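ABC transporter substrate-binding protein (Rhizobium radiobacter, PDB 6TFX) binds the opine mannopinic acid in its interdomain cleft as a family 5 solute-binding protein that serves an ABC importer. Local coordinates at residues Gly37-Phe42 and Trp69-Arg74; Leu128-Pro133 and Ala427-Thr432; Leu136-Asn141 and Ala387-Ala392. All coordinates share one frame; numbering follows the deposited sequence.

Interaction 1: Gly37-Phe42 and Trp69-Arg74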
loop_
_atom_site.group_PDB
_atom_site.type_symbol
_atom_site.label_atom_id
_atom_site.label_comp_id
_atom_site.label_asym_id
_atom_site.label_seq_id
_atom_site.Cartn_x
_atom_site.Cartn_y
_atom_site.Cartn_z
ATOM N N GLY A 37 -9.805 -11.899 -6.943
ATOM C CA GLY A 37 -9.276 -11.579 -8.268
ATOM C C GLY A 37 -9.967 -10.334 -8.807
ATOM O O GLY A 37 -10.794 -9.717 -8.116
ATOM N N ALA A 38 -9.662 -9.967 -10.051
ATOM C CA ALA A 38 -10.243 -8.769 -10.641
ATOM C C ALA A 38 -10.533 -9.025 -12.132
ATOM O O ALA A 38 -10.342 -10.150 -12.617
ATOM C CB ALA A 38 -9.267 -7.609 -10.459
ATOM N N LEU A 39 -10.963 -7.987 -12.874
ATOM C CA LEU A 39 -11.151 -8.159 -14.326
ATOM C C LEU A 39 -9.814 -8.540 -14.985
ATOM O O LEU A 39 -9.762 -9.422 -15.842
ATOM C CB LEU A 39 -11.653 -6.860 -14.937
ATOM C CG LEU A 39 -13.152 -6.571 -14.707
ATOM C CD1 LEU A 39 -13.493 -5.129 -15.093
ATOM C CD2 LEU A 39 -14.026 -7.545 -15.500
ATOM N N VAL A 40 -8.735 -7.865 -14.570
ATOM C CA VAL A 40 -7.372 -8.104 -15.105
ATOM C C VAL A 40 -6.422 -8.205 -13.921
ATOM O O VAL A 40 -6.811 -7.889 -12.796
ATOM C CB VAL A 40 -6.951 -6.986 -16.109
ATOM C CG1 VAL A 40 -7.888 -6.949 -17.312
ATOM C CG2 VAL A 40 -6.926 -5.603 -15.438
ATOM N N ARG A 41 -5.157 -8.607 -14.152
ATOM C CA ARG A 41 -4.303 -8.682 -12.986
ATOM C C ARG A 41 -2.891 -8.369 -13.366
ATOM O O ARG A 41 -2.516 -8.540 -14.519
ATOM C CB ARG A 41 -4.346 -10.108 -12.394
ATOM C CG ARG A 41 -3.732 -11.183 -13.331
ATOM C CD ARG A 41 -3.543 -12.458 -12.548
ATOM N NE ARG A 41 -2.917 -13.521 -13.323
ATOM C CZ ARG A 41 -2.653 -14.718 -12.818
ATOM N NH1 ARG A 41 -2.941 -14.986 -11.543
ATOM N NH2 ARG A 41 -2.097 -15.657 -13.576
ATOM N N PHE A 42 -2.096 -7.977 -12.392
ATOM C CA PHE A 42 -0.658 -7.863 -12.594
ATOM C C PHE A 42 -0.171 -9.319 -12.805
ATOM O O PHE A 42 -0.739 -10.259 -12.236
ATOM C CB PHE A 42 -0.013 -7.368 -11.297
ATOM C CG PHE A 42 -0.197 -5.883 -11.143
ATOM C CD1 PHE A 42 -1.367 -5.364 -10.592
ATOM C CD2 PHE A 42 0.822 -5.010 -11.478
ATOM C CE1 PHE A 42 -1.542 -3.975 -10.469
ATOM C CE2 PHE A 42 0.653 -3.624 -11.343
ATOM C CZ PHE A 42 -0.537 -3.120 -10.869
ATOM N N TRP A 69 -15.096 1.002 -22.916
ATOM C CA TRP A 69 -14.357 -0.256 -22.825
ATOM C C TRP A 69 -15.320 -1.405 -22.604
ATOM O O TRP A 69 -16.179 -1.329 -21.718
ATOM C CB TRP A 69 -13.368 -0.182 -21.672
ATOM C CG TRP A 69 -12.264 0.803 -21.923
ATOM C CD1 TRP A 69 -12.356 2.167 -21.914
ATOM C CD2 TRP A 69 -10.892 0.496 -22.186
ATOM N NE1 TRP A 69 -11.130 2.730 -22.179
ATOM C CE2 TRP A 69 -10.207 1.728 -22.327
ATOM C CE3 TRP A 69 -10.157 -0.708 -22.261
ATOM C CZ2 TRP A 69 -8.829 1.794 -22.566
ATOM C CZ3 TRP A 69 -8.787 -0.641 -22.508
ATOM C CH2 TRP A 69 -8.138 0.597 -22.653
ATOM N N THR A 70 -15.154 -2.478 -23.383
ATOM C CA THR A 70 -16.038 -3.642 -23.264
ATOM C C THR A 70 -15.202 -4.841 -22.848
ATOM O O THR A 70 -14.237 -5.175 -23.534
ATOM C CB THR A 70 -16.795 -3.885 -24.577
ATOM O OG1 THR A 70 -17.493 -2.680 -24.930
ATOM C CG2 THR A 70 -17.796 -5.037 -24.463
ATOM N N PHE A 71 -15.560 -5.443 -21.708
ATOM C CA PHE A 71 -14.870 -6.607 -21.154
ATOM C C PHE A 71 -15.712 -7.856 -21.303
ATOM O O PHE A 71 -16.875 -7.855 -20.904
ATOM C CB PHE A 71 -14.542 -6.399 -19.662
ATOM C CG PHE A 71 -13.473 -5.356 -19.441
ATOM C CD1 PHE A 71 -13.785 -3.998 -19.460
ATOM C CD2 PHE A 71 -12.145 -5.728 -19.249
ATOM C CE1 PHE A 71 -12.783 -3.034 -19.336
ATOM C CE2 PHE A 71 -11.148 -4.761 -19.088
ATOM C CZ PHE A 71 -11.470 -3.423 -19.152
ATOM N N LYS A 72 -15.121 -8.913 -21.876
ATOM C CA LYS A 72 -15.811 -10.187 -22.051
ATOM C C LYS A 72 -15.352 -11.097 -20.930
ATOM O O LYS A 72 -14.156 -11.368 -20.792
ATOM C CB LYS A 72 -15.541 -10.800 -23.438
ATOM C CG LYS A 72 -16.203 -10.020 -24.581
ATOM C CD LYS A 72 -17.707 -10.280 -24.672
ATOM C CE LYS A 72 -18.393 -9.436 -25.719
ATOM N NZ LYS A 72 -19.851 -9.727 -25.773
ATOM N N LEU A 73 -16.288 -11.515 -20.097
ATOM C CA LEU A 73 -15.941 -12.323 -18.941
ATOM C C LEU A 73 -15.777 -13.767 -19.283
ATOM O O LEU A 73 -16.470 -14.303 -20.152
ATOM C CB LEU A 73 -16.985 -12.193 -17.811
ATOM C CG LEU A 73 -17.360 -10.766 -17.385
ATOM C CD1 LEU A 73 -18.204 -10.808 -16.149
ATOM C CD2 LEU A 73 -16.125 -9.913 -17.139
ATOM N N ARG A 74 -14.882 -14.414 -18.552
ATOM C CA ARG A 74 -14.707 -15.841 -18.671
ATOM C C ARG A 74 -15.998 -16.525 -18.201
ATOM O O ARG A 74 -16.539 -16.139 -17.148
ATOM C CB ARG A 74 -13.585 -16.279 -17.754
ATOM C CG ARG A 74 -12.392 -16.712 -18.474
ATOM C CD ARG A 74 -11.401 -17.148 -17.438
ATOM N NE ARG A 74 -10.277 -16.224 -17.389
ATOM C CZ ARG A 74 -9.232 -16.281 -18.209
ATOM N NH1 ARG A 74 -9.181 -17.199 -19.174
ATOM N NH2 ARG A 74 -8.229 -15.425 -18.073
#
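A hydrophobic core between the four-stranded antiparallel sheet that contains strand 68-73 and the loop leading into the short strand 40-41 joins these segments of the family 5 solute-binding fold. From the sheet come Phe71 and Leu73, two residues apart in the strand, while Lys72 between them points its CB away. Leu39 enters from the other side, its CG anti to the carbonyl carbon (chi1 -77°), which aims the fork at the strand: its CD1 methyl stands 4.3 Å above the plane of the Phe71 ring, over the centre of that face, and its CD2 methyl turns to Leu73. Leu39 CD2 also lies 4.3 Å from CB of Phe71, so one branch covers the ring and the other lies against both Phe71 CB and Leu73. Val40 meets the ring differently, with CG1 at the edge, 4.3 Å from CE2 of Phe71 and near the ring plane. The contact is wholly apolar. Trp60 of strand 57-62 adds a second ring beside Phe71, its plane turned by about 25°. Val91 of helix 88-98 touches both leucines; all four contacting residues are buried. The tightest approach is methyl to methyl, Leu39 CD2 to Leu73 CD2 at 3.6 Å.

Interaction 2: Leu128-Pro133 and Ala427-Thr432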
loop_
_atom_site.group_PDB
_atom_site.type_symbol
_atom_site.label_atom_id
_atom_site.label_comp_id
_atom_site.label_asym_id
_atom_site.label_seq_id
_atom_site.Cartn_x
_atom_site.Cartn_y
_atom_site.Cartn_z
ATOM N N LEU A 128 -16.151 6.047 -19.650
ATOM C CA LEU A 128 -15.329 7.027 -18.944
ATOM C C LEU A 128 -15.760 8.436 -19.288
ATOM O O LEU A 128 -16.249 8.678 -20.396
ATOM C CB LEU A 128 -13.842 6.853 -19.353
ATOM C CG LEU A 128 -13.283 5.424 -19.214
ATOM C CD1 LEU A 128 -11.826 5.355 -19.714
ATOM C CD2 LEU A 128 -13.378 4.934 -17.790
ATOM N N THR A 129 -15.494 9.372 -18.363
ATOM C CA THR A 129 -15.785 10.796 -18.601
ATOM C C THR A 129 -14.670 11.420 -19.468
ATOM O O THR A 129 -14.853 12.511 -19.999
ATOM C CB THR A 129 -15.906 11.561 -17.270
ATOM O OG1 THR A 129 -14.629 11.611 -16.631
ATOM C CG2 THR A 129 -16.934 10.961 -16.338
ATOM N N ARG A 130 -13.503 10.756 -19.547
ATOM C CA ARG A 130 -12.348 11.215 -20.333
ATOM C C ARG A 130 -11.376 10.046 -20.439
ATOM O O ARG A 130 -11.539 9.066 -19.726
ATOM C CB ARG A 130 -11.652 12.409 -19.655
ATOM C CG ARG A 130 -11.185 12.054 -18.266
ATOM C CD ARG A 130 -10.106 12.955 -17.769
ATOM N NE ARG A 130 -9.789 12.652 -16.370
ATOM C CZ ARG A 130 -8.835 11.814 -15.969
ATOM N NH1 ARG A 130 -8.113 11.143 -16.857
ATOM N NH2 ARG A 130 -8.608 11.629 -14.675
ATOM N N ARG A 131 -10.365 10.142 -21.312
ATOM C CA ARG A 131 -9.414 9.030 -21.392
ATOM C C ARG A 131 -8.660 8.847 -20.085
ATOM O O ARG A 131 -8.305 9.834 -19.414
ATOM C CB ARG A 131 -8.453 9.225 -22.562
ATOM C CG ARG A 131 -9.129 8.867 -23.874
ATOM C CD ARG A 131 -8.266 9.139 -25.101
ATOM N NE ARG A 131 -8.199 10.569 -25.429
ATOM C CZ ARG A 131 -9.162 11.246 -26.047
ATOM N NH1 ARG A 131 -10.287 10.631 -26.425
ATOM N NH2 ARG A 131 -9.015 12.544 -26.289
ATOM N N VAL A 132 -8.443 7.572 -19.705
ATOM C CA VAL A 132 -7.753 7.225 -18.466
ATOM C C VAL A 132 -6.614 6.278 -18.866
ATOM O O VAL A 132 -6.820 5.064 -18.996
ATOM C CB VAL A 132 -8.696 6.586 -17.416
ATOM C CG1 VAL A 132 -7.911 6.226 -16.142
ATOM C CG2 VAL A 132 -9.854 7.545 -17.088
ATOM N N PRO A 133 -5.407 6.849 -19.109
ATOM C CA PRO A 133 -4.291 6.023 -19.596
ATOM C C PRO A 133 -4.006 4.774 -18.757
ATOM O O PRO A 133 -3.730 3.692 -19.335
ATOM C CB PRO A 133 -3.117 6.998 -19.628
ATOM C CG PRO A 133 -3.780 8.355 -19.926
ATOM C CD PRO A 133 -5.060 8.289 -19.092
ATOM N N ALA A 427 -3.894 19.823 -13.294
ATOM C CA ALA A 427 -3.488 20.043 -14.701
ATOM C C ALA A 427 -2.655 18.864 -15.210
ATOM O O ALA A 427 -2.838 18.447 -16.352
ATOM C CB ALA A 427 -2.702 21.335 -14.852
ATOM N N ALA A 428 -1.776 18.296 -14.361
ATOM C CA ALA A 428 -0.935 17.169 -14.810
ATOM C C ALA A 428 -1.779 15.940 -15.119
ATOM O O ALA A 428 -1.498 15.195 -16.060
ATOM C CB ALA A 428 0.085 16.822 -13.729
ATOM N N ARG A 429 -2.816 15.707 -14.297
ATOM C CA ARG A 429 -3.633 14.508 -14.413
ATOM C C ARG A 429 -4.139 14.246 -15.827
ATOM O O ARG A 429 -4.091 13.105 -16.284
ATOM C CB ARG A 429 -4.827 14.573 -13.443
ATOM C CG ARG A 429 -5.412 13.193 -13.229
ATOM C CD ARG A 429 -6.551 13.209 -12.240
ATOM N NE ARG A 429 -6.106 13.605 -10.904
ATOM C CZ ARG A 429 -6.721 14.501 -10.141
ATOM N NH1 ARG A 429 -7.828 15.105 -10.570
ATOM N NH2 ARG A 429 -6.251 14.787 -8.932
ATOM N N THR A 430 -4.572 15.313 -16.513
ATOM C CA THR A 430 -5.191 15.215 -17.847
ATOM C C THR A 430 -4.346 15.839 -18.962
ATOM O O THR A 430 -4.820 15.918 -20.092
ATOM C CB THR A 430 -6.580 15.873 -17.809
ATOM O OG1 THR A 430 -6.429 17.234 -17.415
ATOM C CG2 THR A 430 -7.534 15.176 -16.849
ATOM N N GLU A 431 -3.091 16.240 -18.658
ATOM C CA GLU A 431 -2.196 16.838 -19.662
ATOM C C GLU A 431 -1.786 15.768 -20.679
ATOM O O GLU A 431 -1.281 14.701 -20.299
ATOM C CB GLU A 431 -0.964 17.455 -18.979
ATOM C CG GLU A 431 0.030 18.069 -19.957
ATOM C CD GLU A 431 -0.558 19.082 -20.921
ATOM O OE1 GLU A 431 -1.220 20.039 -20.455
ATOM O OE2 GLU A 431 -0.348 18.923 -22.144
ATOM N N THR A 432 -2.017 16.043 -21.974
ATOM C CA THR A 432 -1.713 15.024 -22.985
ATOM C C THR A 432 -0.299 15.150 -23.560
ATOM O O THR A 432 0.186 14.166 -24.143
ATOM C CB THR A 432 -2.792 14.983 -24.060
ATOM O OG1 THR A 432 -2.819 16.268 -24.681
ATOM C CG2 THR A 432 -4.176 14.606 -23.484
#
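With CG held between its own backbone N and carbonyl carbon (chi1 58°) and the chain extended from CG to NE, Arg130 reaches from the loop after strand 123-128 to helix 422-430. There Thr430 has OG1 between backbone N and carbonyl carbon (chi1 59°), and its CG2 methyl, which falls beside the N, sits over one face of the Arg130 guanidinium, offset toward the rim. Thr430 CG2 is 3.4 Å from NE of Arg130, and the two side chains run roughly at right angles. Arg429 offers its aliphatic part: its CD lies 3.6 Å from NH2 of Arg130, approaching obliquely. The two guanidinium planes are only 23° apart, but the charged atoms are not in contact, Arg130 NH2 lying 4.9 Å from Arg429 NE. A salt bridge to Asp393 and a hydrogen bond to Thr397 hold the charged end of Arg429, which probably eases the like-charge proximity. Arg130 NH1 makes a weak bond of 2.9 Å to the backbone O of Arg131, tying the side chain back to its own loop. The result is a loop-to-helix surface contact, a methyl and methylenes packed on an arginine, in the two-lobed binding-protein fold.

Interaction 3: Leu136-Asn141 and Ala387-Ala392. With N72 ((2~{R})-2-[[(3~{R},4~{R},5~{S})-3,4,5,6-tetrakis(oxidanyl)-2-oxidanylidene-hexyl]amino]pentanedioic acid), chain C.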
loop_
_atom_site.group_PDB
_atom_site.type_symbol
_atom_site.label_atom_id
_atom_site.label_comp_id
_atom_site.label_asym_id
_atom_site.label_seq_id
_atom_site.Cartn_x
_atom_site.Cartn_y
_atom_site.Cartn_z
ATOM N N LEU A 136 -6.242 0.067 -16.901
ATOM C CA LEU A 136 -6.048 -1.342 -16.540
ATOM C C LEU A 136 -5.522 -1.513 -15.121
ATOM O O LEU A 136 -5.989 -2.405 -14.423
ATOM C CB LEU A 136 -5.146 -2.068 -17.556
ATOM C CG LEU A 136 -5.725 -2.213 -18.959
ATOM C CD1 LEU A 136 -4.700 -2.866 -19.882
ATOM C CD2 LEU A 136 -7.048 -2.996 -18.963
ATOM N N ALA A 137 -4.635 -0.604 -14.642
ATOM C CA ALA A 137 -4.165 -0.682 -13.239
ATOM C C ALA A 137 -5.384 -0.515 -12.299
ATOM O O ALA A 137 -5.507 -1.252 -11.324
ATOM C CB ALA A 137 -3.157 0.425 -12.969
ATOM N N LEU A 138 -6.299 0.429 -12.612
ATOM C CA LEU A 138 -7.489 0.653 -11.767
ATOM C C LEU A 138 -8.391 -0.587 -11.702
ATOM O O LEU A 138 -9.140 -0.781 -10.730
ATOM C CB LEU A 138 -8.314 1.820 -12.308
ATOM C CG LEU A 138 -7.667 3.205 -12.202
ATOM C CD1 LEU A 138 -8.590 4.235 -12.855
ATOM C CD2 LEU A 138 -7.435 3.581 -10.727
ATOM N N LEU A 139 -8.353 -1.407 -12.763
ATOM C CA LEU A 139 -9.226 -2.589 -12.845
ATOM C C LEU A 139 -8.515 -3.869 -12.444
ATOM O O LEU A 139 -9.055 -4.963 -12.662
ATOM C CB LEU A 139 -9.818 -2.715 -14.275
ATOM C CG LEU A 139 -10.611 -1.495 -14.767
ATOM C CD1 LEU A 139 -11.069 -1.720 -16.192
ATOM C CD2 LEU A 139 -11.810 -1.183 -13.830
ATOM N N SER A 140 -7.283 -3.737 -11.898
ATOM C CA SER A 140 -6.461 -4.885 -11.569
ATOM C C SER A 140 -6.641 -5.350 -10.139
ATOM O O SER A 140 -7.444 -4.792 -9.393
ATOM C CB SER A 140 -4.989 -4.589 -11.847
ATOM O OG SER A 140 -4.548 -3.660 -10.871
ATOM N N ASN A 141 -5.830 -6.344 -9.758
ATOM C CA ASN A 141 -5.918 -6.980 -8.446
ATOM C C ASN A 141 -5.173 -6.165 -7.399
ATOM O O ASN A 141 -4.159 -6.593 -6.834
ATOM C CB ASN A 141 -5.478 -8.448 -8.515
ATOM C CG ASN A 141 -4.062 -8.640 -8.989
ATOM O OD1 ASN A 141 -3.569 -7.931 -9.871
ATOM N ND2 ASN A 141 -3.414 -9.646 -8.447
ATOM N N ALA A 387 3.389 2.808 -0.921
ATOM C CA ALA A 387 3.613 2.967 -2.356
ATOM C C ALA A 387 2.242 2.933 -3.031
ATOM O O ALA A 387 1.284 2.380 -2.468
ATOM C CB ALA A 387 4.505 1.861 -2.926
ATOM N N ARG A 388 2.145 3.494 -4.254
ATOM C CA ARG A 388 0.889 3.441 -4.999
ATOM C C ARG A 388 1.259 3.057 -6.445
ATOM O O ARG A 388 2.451 2.834 -6.733
ATOM C CB ARG A 388 0.177 4.813 -4.948
ATOM C CG ARG A 388 -0.406 5.151 -3.547
ATOM C CD ARG A 388 -1.527 4.170 -3.177
ATOM N NE ARG A 388 -2.213 4.475 -1.915
ATOM C CZ ARG A 388 -1.977 3.851 -0.770
ATOM N NH1 ARG A 388 -0.978 2.978 -0.673
ATOM N NH2 ARG A 388 -2.715 4.121 0.301
ATOM N N PHE A 389 0.261 2.987 -7.364
ATOM C CA PHE A 389 0.619 2.683 -8.770
ATOM C C PHE A 389 1.717 3.669 -9.216
ATOM O O PHE A 389 1.674 4.839 -8.822
ATOM C CB PHE A 389 -0.593 2.811 -9.707
ATOM C CG PHE A 389 -1.706 1.834 -9.433
ATOM C CD1 PHE A 389 -1.439 0.479 -9.264
ATOM C CD2 PHE A 389 -3.028 2.262 -9.377
ATOM C CE1 PHE A 389 -2.478 -0.432 -9.021
ATOM C CE2 PHE A 389 -4.066 1.353 -9.123
ATOM C CZ PHE A 389 -3.782 0.012 -8.950
ATOM N N PRO A 390 2.659 3.224 -10.075
ATOM C CA PRO A 390 3.832 4.057 -10.386
ATOM C C PRO A 390 3.642 5.175 -11.409
ATOM O O PRO A 390 4.441 5.307 -12.365
ATOM C CB PRO A 390 4.871 3.038 -10.874
ATOM C CG PRO A 390 4.037 1.928 -11.480
ATOM C CD PRO A 390 2.834 1.833 -10.553
ATOM N N ILE A 391 2.629 6.014 -11.170
ATOM C CA ILE A 391 2.378 7.228 -11.940
ATOM C C ILE A 391 2.178 8.287 -10.862
ATOM O O ILE A 391 1.408 8.056 -9.933
ATOM C CB ILE A 391 1.163 7.096 -12.872
ATOM C CG1 ILE A 391 1.434 6.038 -13.981
ATOM C CG2 ILE A 391 0.832 8.459 -13.483
ATOM C CD1 ILE A 391 0.238 5.733 -14.848
ATOM N N ALA A 392 2.909 9.421 -10.955
ATOM C CA ALA A 392 2.875 10.445 -9.894
ATOM C C ALA A 392 1.491 10.876 -9.473
ATOM O O ALA A 392 1.294 11.234 -8.293
ATOM C CB ALA A 392 3.708 11.655 -10.291
HETATM O OAB N72 C . 10.349 0.884 8.223
HETATM C CAF N72 C . 9.225 1.433 7.507
HETATM C CAG N72 C . 7.872 0.651 7.602
HETATM O OAC N72 C . 8.017 -0.647 8.081
HETATM C CAH N72 C . 7.000 0.905 6.370
HETATM O OAM N72 C . 7.509 1.462 5.219
HETATM C CAI N72 C . 6.064 0.028 5.562
HETATM O OAD N72 C . 6.506 -1.311 5.568
HETATM C CAJ N72 C . 4.613 0.302 5.873
HETATM O OAE N72 C . 4.307 1.434 6.329
HETATM C CAK N72 C . 3.548 -0.816 5.687
HETATM N N N72 C . 2.659 -0.512 4.591
HETATM C CA N72 C . 1.281 -0.264 4.787
HETATM C C N72 C . 0.784 -0.023 6.185
HETATM O O N72 C . 0.616 1.050 6.889
HETATM C CB N72 C . 0.774 0.710 3.719
HETATM C CG N72 C . -0.479 1.542 3.991
HETATM C CD N72 C . -1.249 1.914 2.721
HETATM O OE1 N72 C . -1.242 1.165 1.691
HETATM O OE2 N72 C . -1.910 2.976 2.716
HETATM O OXT N72 C . 0.476 -1.171 6.556
#
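The Phe389 ring carries the CB methyl of Ala137 over one face, 3.8 Å from its centroid and only 1° off the normal, an almost perfectly centred CH-pi contact. Beside it the backbone O of Ala137 comes to 3.2 Å from CZ of Phe389, while Leu138 CD2 lies 4.3 Å from CE2 of the same ring. Tyr394 of helix 392-400 meets Phe389 edge-to-face. The second flat group, the Arg388 guanidinium, has at its edge the terminal carboxylate (CD, OE1, OE2) of the glutamate part of the bound opine N72, with CD in its plane. This is a two-pronged grip: Arg388 NH2 donates to OE2 of N72 at 2.8 Å, nearly straight at 169°, and NH1 of Arg388 donates to OE1 of N72 at 3.0 Å. NH1 also gives a hydrogen to the backbone O of Ala387, 2.9 Å away and above that carbonyl plane, and NE is held by Gln398, so several bonds fix the rotation of the guanidinium. A bend at chi2 (-65°) turns the arginine from the backbone toward the ligand, whereas the next residue, Phe389, points toward helix 135-138. At the end of that helix Ala137 O accepts from both Ser140 N and Ser140 OG, the latter at 2.6 Å, which ties down the turn beside the phenyl ring; Ser140 OG approaches Phe389 obliquely. Pro390 centres an inverse gamma turn just beyond. Adjacent residues thus divide the work, one packing on helix 135-138 and the other binding the opine, in a carboxylate-binding arginine site within the ligand pocket.

In the fold
Along the chain, interaction 1 closes before the other two open, and interaction 3 falls within the long span bridged by interaction 2. Interaction 1 uses strand 68-73 of the four-stranded antiparallel sheet, and the loop of interaction 2, about 22 Å away between centres, leaves its neighbour, strand 123-128; Trp69 packs on Leu128. Helix 135-138 follows that loop and carries interaction 3, centred about 15 Å from each of the others. Phe71 packs on Leu139, Asn141 probably accepts a hydrogen bond from Phe42 N, and Val132 touches Leu138. Residues 128-141 thus bridge the sheet of strands 68-73 and 123-128 to the loop carrying Arg388 of the ligand pocket.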